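Long-range contacts in putative glucarate dehydratase (Pseudomonas fluorescens, PDB 4IT1), which probably catalyses the magnesium-dependent dehydration of D-glucarate to 5-dehydro-4-deoxy-D-glucarate, as a member of the mandelate racemase/muconate lactonizing enzyme family: residues L313-Y318 with M341-H346; I349-M354 with C368-P373. One frame throughout, in Å; residues are numbered along the deposited sequence.

Contact 1. Residues L313-Y318 with M341-H346; sequences LADHHY and MHSNSH
A histidine-carboxylate hydrogen bond joins Asp315 to His342, the predicted proton acceptor, where strands 311-314 and 338-341 run out at the C-terminal end of the barrel sheet. His342 ND1 donates to Asp315 OD2 at 2.7 Å, bent to 146° at the hydrogen. The oxygen lies in the imidazole plane, so the bond favours this rotation of the ring; the carboxylate, turned 48° from it, is met out of its own plane on the anti side. Asp315 CG, anti to the backbone N (chi1 -174°), sends the carboxylate across to His342. OD1 caps the helical turn at 316-318, accepting from His317 N at 3.1 Å and from His317 ND1, while that ring's NE2 bonds to Ser350 OG; one short acid thus accepts from three protein N-H groups and a water. Replacing the acid with alanine would probably leave His342 ND1 without its acceptor, its imidazole freer to turn, and the helical turn uncapped. Ser343 OG donates to His342 O at 2.6 Å and lies 3.2 Å from His317 CE1, at that ring's edge. Waters bridge Asp315 OD2 to Asn344 OD1 and His316 N to His342 O. Behind this polar layer, Ala314 CB packs on Met341 SD, with helices 322-334 and 348-360 beyond.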
ATOM      1  N   LEU A 313       9.832 -13.207   1.231  1.00 43.84           N
ATOM      2  CA  LEU A 313      10.084 -13.178  -0.204  1.00 49.08           C
ATOM      3  C   LEU A 313       8.769 -12.994  -0.955  1.00 49.64           C
ATOM      4  O   LEU A 313       8.000 -13.939  -1.120  1.00 55.07           O
ATOM      5  CB  LEU A 313      10.811 -14.445  -0.666  1.00 47.64           C
ATOM      6  CG  LEU A 313      12.056 -14.868   0.126  1.00 53.29           C
ATOM      7  CD1 LEU A 313      12.678 -16.088  -0.524  1.00 46.72           C
ATOM      8  CD2 LEU A 313      13.093 -13.754   0.248  1.00 54.35           C
ATOM      9  N   ALA A 314       8.508 -11.763  -1.376  1.00 49.80           N
ATOM     10  CA  ALA A 314       7.337 -11.441  -2.182  1.00 49.74           C
ATOM     11  C   ALA A 314       7.445 -12.018  -3.598  1.00 49.16           C
ATOM     12  O   ALA A 314       8.525 -12.424  -4.035  1.00 52.90           O
ATOM     13  CB  ALA A 314       7.131  -9.933  -2.233  1.00 46.73           C
ATOM     14  N   ASP A 315       6.314 -12.044  -4.295  1.00 47.57           N
ATOM     15  CA  ASP A 315       6.181 -12.621  -5.636  1.00 45.51           C
ATOM     16  C   ASP A 315       4.884 -12.044  -6.164  1.00 49.20           C
ATOM     17  O   ASP A 315       3.804 -12.378  -5.665  1.00 51.05           O
ATOM     18  CB  ASP A 315       6.098 -14.148  -5.559  1.00 49.93           C
ATOM     19  CG  ASP A 315       6.099 -14.821  -6.927  1.00 52.58           C
ATOM     20  OD1 ASP A 315       5.479 -14.292  -7.875  1.00 50.31           O
ATOM     21  OD2 ASP A 315       6.717 -15.907  -7.040  1.00 50.21           O
ATOM     22  N   HIS A 316       4.988 -11.151  -7.147  1.00 42.44           N
ATOM     23  CA  HIS A 316       3.840 -10.354  -7.559  1.00 42.90           C
ATOM     24  C   HIS A 316       2.747 -11.220  -8.182  1.00 42.55           C
ATOM     25  O   HIS A 316       1.585 -10.807  -8.252  1.00 45.59           O
ATOM     26  CB  HIS A 316       4.264  -9.245  -8.529  1.00 46.80           C
ATOM     27  CG  HIS A 316       4.639  -9.737  -9.894  1.00 46.69           C
ATOM     28  ND1 HIS A 316       5.902 -10.202 -10.197  1.00 45.71           N
ATOM     29  CD2 HIS A 316       3.916  -9.837 -11.035  1.00 42.73           C
ATOM     30  CE1 HIS A 316       5.944 -10.561 -11.468  1.00 46.03           C
ATOM     31  NE2 HIS A 316       4.750 -10.352 -11.999  1.00 48.54           N
ATOM     32  N   HIS A 317       3.136 -12.412  -8.630  1.00 46.85           N
ATOM     33  CA  HIS A 317       2.223 -13.311  -9.323  1.00 53.92           C
ATOM     34  C   HIS A 317       1.093 -13.767  -8.426  1.00 52.47           C
ATOM     35  O   HIS A 317      -0.063 -13.791  -8.849  1.00 55.48           O
ATOM     36  CB  HIS A 317       2.962 -14.525  -9.857  1.00 47.18           C
ATOM     37  CG  HIS A 317       4.010 -14.193 -10.867  1.00 59.22           C
ATOM     38  ND1 HIS A 317       5.354 -14.390 -10.635  1.00 57.92           N
ATOM     39  CD2 HIS A 317       3.914 -13.685 -12.119  1.00 49.93           C
ATOM     40  CE1 HIS A 317       6.040 -14.023 -11.701  1.00 61.48           C
ATOM     41  NE2 HIS A 317       5.189 -13.589 -12.614  1.00 63.83           N
ATOM     42  N   TYR A 318       1.419 -14.122  -7.187  1.00 50.52           N
ATOM     43  CA  TYR A 318       0.380 -14.633  -6.293  1.00 49.79           C
ATOM     44  C   TYR A 318      -0.022 -13.696  -5.175  1.00 51.53           C
ATOM     45  O   TYR A 318      -1.074 -13.877  -4.566  1.00 52.62           O
ATOM     46  CB  TYR A 318       0.699 -16.039  -5.776  1.00 40.37           C
ATOM     47  CG  TYR A 318       1.946 -16.186  -4.949  1.00 39.83           C
ATOM     48  CD1 TYR A 318       1.970 -15.806  -3.604  1.00 38.18           C
ATOM     49  CD2 TYR A 318       3.082 -16.771  -5.487  1.00 38.62           C
ATOM     50  CE1 TYR A 318       3.112 -15.970  -2.837  1.00 37.94           C
ATOM     51  CE2 TYR A 318       4.231 -16.944  -4.723  1.00 44.67           C
ATOM     52  CZ  TYR A 318       4.242 -16.533  -3.403  1.00 38.14           C
ATOM     53  OH  TYR A 318       5.383 -16.707  -2.639  1.00 44.70           O
ATOM     54  N   MET A 341      12.223  -9.967  -3.600  1.00 56.61           N
ATOM     55  CA  MET A 341      11.242 -10.379  -4.590  1.00 52.29           C
ATOM     56  C   MET A 341      11.632 -11.746  -5.148  1.00 50.89           C
ATOM     57  O   MET A 341      12.780 -12.174  -5.006  1.00 47.20           O
ATOM     58  CB  MET A 341      11.168  -9.334  -5.697  1.00 57.94           C
ATOM     59  CG  MET A 341       9.765  -8.970  -6.132  1.00 68.21           C
ATOM     60  SD  MET A 341       8.910  -7.938  -4.934  1.00 82.90           S
ATOM     61  CE  MET A 341      10.153  -6.698  -4.565  1.00 83.37           C
ATOM     62  N   HIS A 342      10.674 -12.434  -5.765  1.00 44.72           N
ATOM     63  CA  HIS A 342      10.894 -13.797  -6.250  1.00 48.37           C
ATOM     64  C   HIS A 342      10.001 -14.083  -7.452  1.00 45.38           C
ATOM     65  O   HIS A 342       8.927 -13.493  -7.589  1.00 44.68           O
ATOM     66  CB  HIS A 342      10.631 -14.820  -5.126  1.00 47.39           C
ATOM     67  CG  HIS A 342      10.400 -16.221  -5.615  1.00 50.04           C
ATOM     68  ND1 HIS A 342       9.223 -16.613  -6.217  1.00 46.92           N
ATOM     69  CD2 HIS A 342      11.193 -17.318  -5.594  1.00 48.76           C
ATOM     70  CE1 HIS A 342       9.304 -17.889  -6.553  1.00 46.22           C
ATOM     71  NE2 HIS A 342      10.490 -18.340  -6.187  1.00 46.95           N
ATOM     72  N   SER A 343      10.475 -14.967  -8.328  1.00 47.93           N
ATOM     73  CA  SER A 343       9.666 -15.539  -9.416  1.00 53.09           C
ATOM     74  C   SER A 343      10.314 -16.821  -9.898  1.00 54.86           C
ATOM     75  O   SER A 343      11.544 -16.908  -9.998  1.00 54.40           O
ATOM     76  CB  SER A 343       9.493 -14.563 -10.574  1.00 52.87           C
ATOM     77  OG  SER A 343       8.746 -13.429 -10.162  1.00 54.97           O
ATOM     78  N   ASN A 344       9.485 -17.825 -10.164  1.00 55.63           N
ATOM     79  CA  ASN A 344       9.973 -19.132 -10.588  1.00 55.54           C
ATOM     80  C   ASN A 344       9.391 -19.520 -11.945  1.00 53.83           C
ATOM     81  O   ASN A 344       8.327 -19.015 -12.321  1.00 46.37           O
ATOM     82  CB  ASN A 344       9.658 -20.193  -9.524  1.00 57.66           C
ATOM     83  CG  ASN A 344       8.169 -20.454  -9.375  1.00 54.43           C
ATOM     84  OD1 ASN A 344       7.380 -19.540  -9.122  1.00 55.87           O
ATOM     85  ND2 ASN A 344       7.779 -21.711  -9.533  1.00 48.74           N
ATOM     86  N   SER A 345      10.097 -20.400 -12.666  1.00 56.55           N
ATOM     87  CA  SER A 345       9.661 -20.916 -13.978  1.00 63.62           C
ATOM     88  C   SER A 345       8.906 -19.873 -14.798  1.00 60.59           C
ATOM     89  O   SER A 345       7.709 -20.011 -15.069  1.00 55.15           O
ATOM     90  CB  SER A 345       8.839 -22.204 -13.828  1.00 64.33           C
ATOM     91  OG  SER A 345       9.689 -23.306 -13.553  1.00 72.88           O
ATOM     92  N   HIS A 346       9.631 -18.826 -15.183  1.00 66.47           N
ATOM     93  CA  HIS A 346       9.036 -17.645 -15.794  1.00 62.18           C
ATOM     94  C   HIS A 346       9.858 -17.176 -16.992  1.00 66.46           C
ATOM     95  O   HIS A 346      11.000 -17.606 -17.194  1.00 63.09           O
ATOM     96  CB  HIS A 346       8.959 -16.518 -14.762  1.00 61.12           C
ATOM     97  CG  HIS A 346      10.303 -16.050 -14.299  1.00 66.80           C
ATOM     98  ND1 HIS A 346      10.912 -14.925 -14.808  1.00 56.86           N
ATOM     99  CD2 HIS A 346      11.174 -16.581 -13.409  1.00 65.45           C
ATOM    100  CE1 HIS A 346      12.092 -14.771 -14.236  1.00 65.41           C
ATOM    101  NE2 HIS A 346      12.277 -15.763 -13.384  1.00 65.76           N
TER
HETATM  102  O   HOH W   1       5.358 -17.628  -8.974  1.00 50.70           O
HETATM  103  O   HOH W   2       7.703 -11.195  -8.439  1.00 59.58           O

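Contact 2. Residues I349-M354 with C368-P373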
ATOM      1  N   ILE A 349       8.864 -11.349 -19.461  1.00 59.02           N
ATOM      2  CA  ILE A 349       7.759 -10.487 -19.041  1.00 55.82           C
ATOM      3  C   ILE A 349       7.683 -10.435 -17.509  1.00 70.75           C
ATOM      4  O   ILE A 349       7.742  -9.356 -16.906  1.00 62.54           O
ATOM      5  CB  ILE A 349       6.397 -10.938 -19.624  1.00 57.07           C
ATOM      6  CG1 ILE A 349       6.430 -10.924 -21.158  1.00 62.20           C
ATOM      7  CG2 ILE A 349       5.270 -10.062 -19.085  1.00 53.64           C
ATOM      8  CD1 ILE A 349       5.135 -11.345 -21.826  1.00 58.50           C
ATOM      9  N   SER A 350       7.571 -11.606 -16.889  1.00 63.28           N
ATOM     10  CA  SER A 350       7.565 -11.701 -15.433  1.00 69.19           C
ATOM     11  C   SER A 350       8.795 -11.019 -14.840  1.00 67.76           C
ATOM     12  O   SER A 350       8.682 -10.234 -13.891  1.00 63.63           O
ATOM     13  CB  SER A 350       7.493 -13.165 -14.982  1.00 61.77           C
ATOM     14  OG  SER A 350       6.180 -13.676 -15.138  1.00 63.24           O
ATOM     15  N   LEU A 351       9.958 -11.310 -15.419  1.00 56.46           N
ATOM     16  CA  LEU A 351      11.222 -10.780 -14.929  1.00 62.21           C
ATOM     17  C   LEU A 351      11.177  -9.253 -14.835  1.00 65.21           C
ATOM     18  O   LEU A 351      11.679  -8.681 -13.869  1.00 71.07           O
ATOM     19  CB  LEU A 351      12.384 -11.249 -15.811  1.00 60.90           C
ATOM     20  CG  LEU A 351      13.831 -10.958 -15.384  1.00 65.03           C
ATOM     21  CD1 LEU A 351      14.176 -11.553 -14.022  1.00 59.64           C
ATOM     22  CD2 LEU A 351      14.817 -11.448 -16.438  1.00 62.37           C
ATOM     23  N   MET A 352      10.538  -8.609 -15.809  1.00 59.69           N
ATOM     24  CA  MET A 352      10.480  -7.149 -15.859  1.00 59.05           C
ATOM     25  C   MET A 352       9.447  -6.539 -14.921  1.00 64.27           C
ATOM     26  O   MET A 352       9.720  -5.510 -14.290  1.00 58.31           O
ATOM     27  CB  MET A 352      10.294  -6.631 -17.297  1.00 64.02           C
ATOM     28  CG  MET A 352      11.547  -6.739 -18.155  1.00 62.89           C
ATOM     29  SD  MET A 352      12.987  -5.921 -17.432  1.00 74.14           S
ATOM     30  CE  MET A 352      14.292  -6.997 -18.000  1.00 67.57           C
ATOM     31  N   ALA A 353       8.263  -7.153 -14.845  1.00 56.90           N
ATOM     32  CA  ALA A 353       7.234  -6.727 -13.895  1.00 53.44           C
ATOM     33  C   ALA A 353       7.805  -6.801 -12.482  1.00 49.91           C
ATOM     34  O   ALA A 353       7.717  -5.846 -11.709  1.00 52.86           O
ATOM     35  CB  ALA A 353       5.996  -7.598 -14.017  1.00 61.32           C
ATOM     36  N   MET A 354       8.420  -7.938 -12.174  1.00 48.93           N
ATOM     37  CA  MET A 354       9.122  -8.119 -10.921  1.00 51.96           C
ATOM     38  C   MET A 354      10.184  -7.024 -10.715  1.00 63.94           C
ATOM     39  O   MET A 354      10.196  -6.374  -9.668  1.00 54.93           O
ATOM     40  CB  MET A 354       9.745  -9.514 -10.854  1.00 48.73           C
ATOM     41  CG  MET A 354      10.506  -9.771  -9.562  1.00 52.53           C
ATOM     42  SD  MET A 354      11.218 -11.417  -9.386  1.00 61.15           S
ATOM     43  CE  MET A 354      11.941 -11.675 -11.006  1.00 60.33           C
ATOM     44  N   CYS A 368      17.158 -10.343  -5.418  1.00 58.68           N
ATOM     45  CA  CYS A 368      15.941 -11.050  -5.773  1.00 57.11           C
ATOM     46  C   CYS A 368      16.205 -12.450  -6.330  1.00 62.82           C
ATOM     47  O   CYS A 368      17.364 -12.832  -6.553  1.00 57.63           O
ATOM     48  CB  CYS A 368      15.137 -10.217  -6.756  1.00 49.13           C
ATOM     49  SG  CYS A 368      14.612  -8.641  -6.062  1.00 57.59           S
ATOM     50  N   ASP A 369      15.124 -13.210  -6.530  1.00 58.28           N
ATOM     51  CA  ASP A 369      15.206 -14.608  -6.981  1.00 57.79           C
ATOM     52  C   ASP A 369      14.670 -14.763  -8.392  1.00 48.05           C
ATOM     53  O   ASP A 369      13.619 -14.203  -8.729  1.00 46.50           O
ATOM     54  CB  ASP A 369      14.425 -15.541  -6.051  1.00 57.73           C
ATOM     55  CG  ASP A 369      15.209 -15.942  -4.819  1.00 67.06           C
ATOM     56  OD1 ASP A 369      16.380 -16.355  -4.953  1.00 68.04           O
ATOM     57  OD2 ASP A 369      14.632 -15.874  -3.712  1.00 70.29           O
ATOM     58  N   THR A 370      15.393 -15.531  -9.209  1.00 52.21           N
ATOM     59  CA  THR A 370      14.986 -15.777 -10.594  1.00 50.57           C
ATOM     60  C   THR A 370      15.420 -17.153 -11.102  1.00 51.15           C
ATOM     61  O   THR A 370      16.412 -17.729 -10.631  1.00 50.28           O
ATOM     62  CB  THR A 370      15.473 -14.659 -11.548  1.00 54.26           C
ATOM     63  OG1 THR A 370      14.720 -14.704 -12.767  1.00 53.61           O
ATOM     64  CG2 THR A 370      16.974 -14.793 -11.857  1.00 55.49           C
ATOM     65  N   HIS A 371      14.656 -17.675 -12.058  1.00 55.43           N
ATOM     66  CA  HIS A 371      14.933 -18.979 -12.662  1.00 69.29           C
ATOM     67  C   HIS A 371      15.615 -18.813 -14.024  1.00 64.26           C
ATOM     68  O   HIS A 371      16.095 -19.784 -14.609  1.00 64.43           O
ATOM     69  CB  HIS A 371      13.627 -19.772 -12.818  1.00 76.79           C
ATOM     70  CG  HIS A 371      13.297 -20.645 -11.646  1.00 86.10           C
ATOM     71  ND1 HIS A 371      13.280 -20.182 -10.349  1.00 85.02           N
ATOM     72  CD2 HIS A 371      12.951 -21.953 -11.581  1.00 96.51           C
ATOM     73  CE1 HIS A 371      12.952 -21.168  -9.534  1.00 80.12           C
ATOM     74  NE2 HIS A 371      12.745 -22.254 -10.257  1.00 94.84           N
ATOM     75  N   TYR A 372      15.667 -17.564 -14.485  1.00 62.31           N
ATOM     76  CA  TYR A 372      16.028 -17.173 -15.858  1.00 61.62           C
ATOM     77  C   TYR A 372      17.246 -17.841 -16.505  1.00 53.68           C
ATOM     78  O   TYR A 372      17.189 -18.173 -17.685  1.00 63.41           O
ATOM     79  CB  TYR A 372      16.148 -15.656 -15.944  1.00 59.13           C
ATOM     80  CG  TYR A 372      15.672 -15.068 -17.246  1.00 67.89           C
ATOM     81  CD1 TYR A 372      14.328 -15.149 -17.627  1.00 61.58           C
ATOM     82  CD2 TYR A 372      16.561 -14.399 -18.092  1.00 69.51           C
ATOM     83  CE1 TYR A 372      13.889 -14.597 -18.821  1.00 64.40           C
ATOM     84  CE2 TYR A 372      16.133 -13.840 -19.285  1.00 64.17           C
ATOM     85  CZ  TYR A 372      14.804 -13.940 -19.648  1.00 64.76           C
ATOM     86  OH  TYR A 372      14.394 -13.378 -20.835  1.00 59.09           O
ATOM     87  N   PRO A 373      18.350 -18.032 -15.748  1.00 56.22           N
ATOM     88  CA  PRO A 373      19.461 -18.844 -16.255  1.00 58.90           C
ATOM     89  C   PRO A 373      19.088 -20.237 -16.790  1.00 70.37           C
ATOM     90  O   PRO A 373      19.841 -20.810 -17.591  1.00 71.51           O
ATOM     91  CB  PRO A 373      20.386 -18.998 -15.031  1.00 62.58           C
ATOM     92  CG  PRO A 373      19.904 -18.026 -14.009  1.00 56.40           C
ATOM     93  CD  PRO A 373      18.775 -17.224 -14.593  1.00 54.43           C
TER
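Helix 348-360, which follows the last parallel strand of the enolase-type barrel domain, packs through Leu351 and Met354 against the loop 368-373 that leads on toward strand 393-395. Leu351 does most of this with its two methyl branches. CD2 sits squarely over one face of the Tyr372 ring, 3.7 Å from the ring centroid and only 6° off the normal, a CH-pi contact in which the methyl meets all six ring carbons almost equally. The flat aromatic ring suits this place, offering the methyl a broad face while its hydroxyl reaches Glu380. The other branch, CD1, comes within 3.4 Å of Thr370 OG1. Leu351 holds CG anti to its own N (chi1 -172°), which carries the fork out from the helix so that each methyl can reach a different residue; an unbranched chain could not divide itself in this way. One turn later, Met354 runs extended through chi2 and bends at chi3, laying SD 3.7 Å from the backbone oxygen Asp369 O, with CE at a similar distance. A long, flexible thioether suits this wider part of the interface, where the backbones stand farther apart.

Asp369 makes a salt bridge with Lys213. Threonine at 370 supplies a hydroxyl that His346 can bond, and its OG1 receives a weak bond from Tyr372 N at 3.5 Å. No hydrogen bond crosses between the two segments, so here the contact rests on dispersion and shape, while the polar groups of Asp369, Thr370 and Tyr372 find partners outside them.

Contacts 1 and 2 follow one another along the chain, their centres about 8 Å apart, and four approaches join them. His317 NE2 and Ser350 OG, 2.7 Å apart and probably hydrogen-bonded, link helix 348-360 to His317, the histidine whose other nitrogen bonds Asp315 OD1. Met341 O and Asp369 N, 3.0 Å apart, make a probable backbone hydrogen bond between strand 338-341 and the loop of contact 2. His346 NE2 lies 2.7 Å from Thr370 OG1, and Ser343 OG 3.3 Å from Met354 SD. The predicted catalytic His342 lies about 5 Å from the magnesium ion, side chain to metal; Asp369, about 4 Å from His342 between side chains, brings contact 2 to the same site.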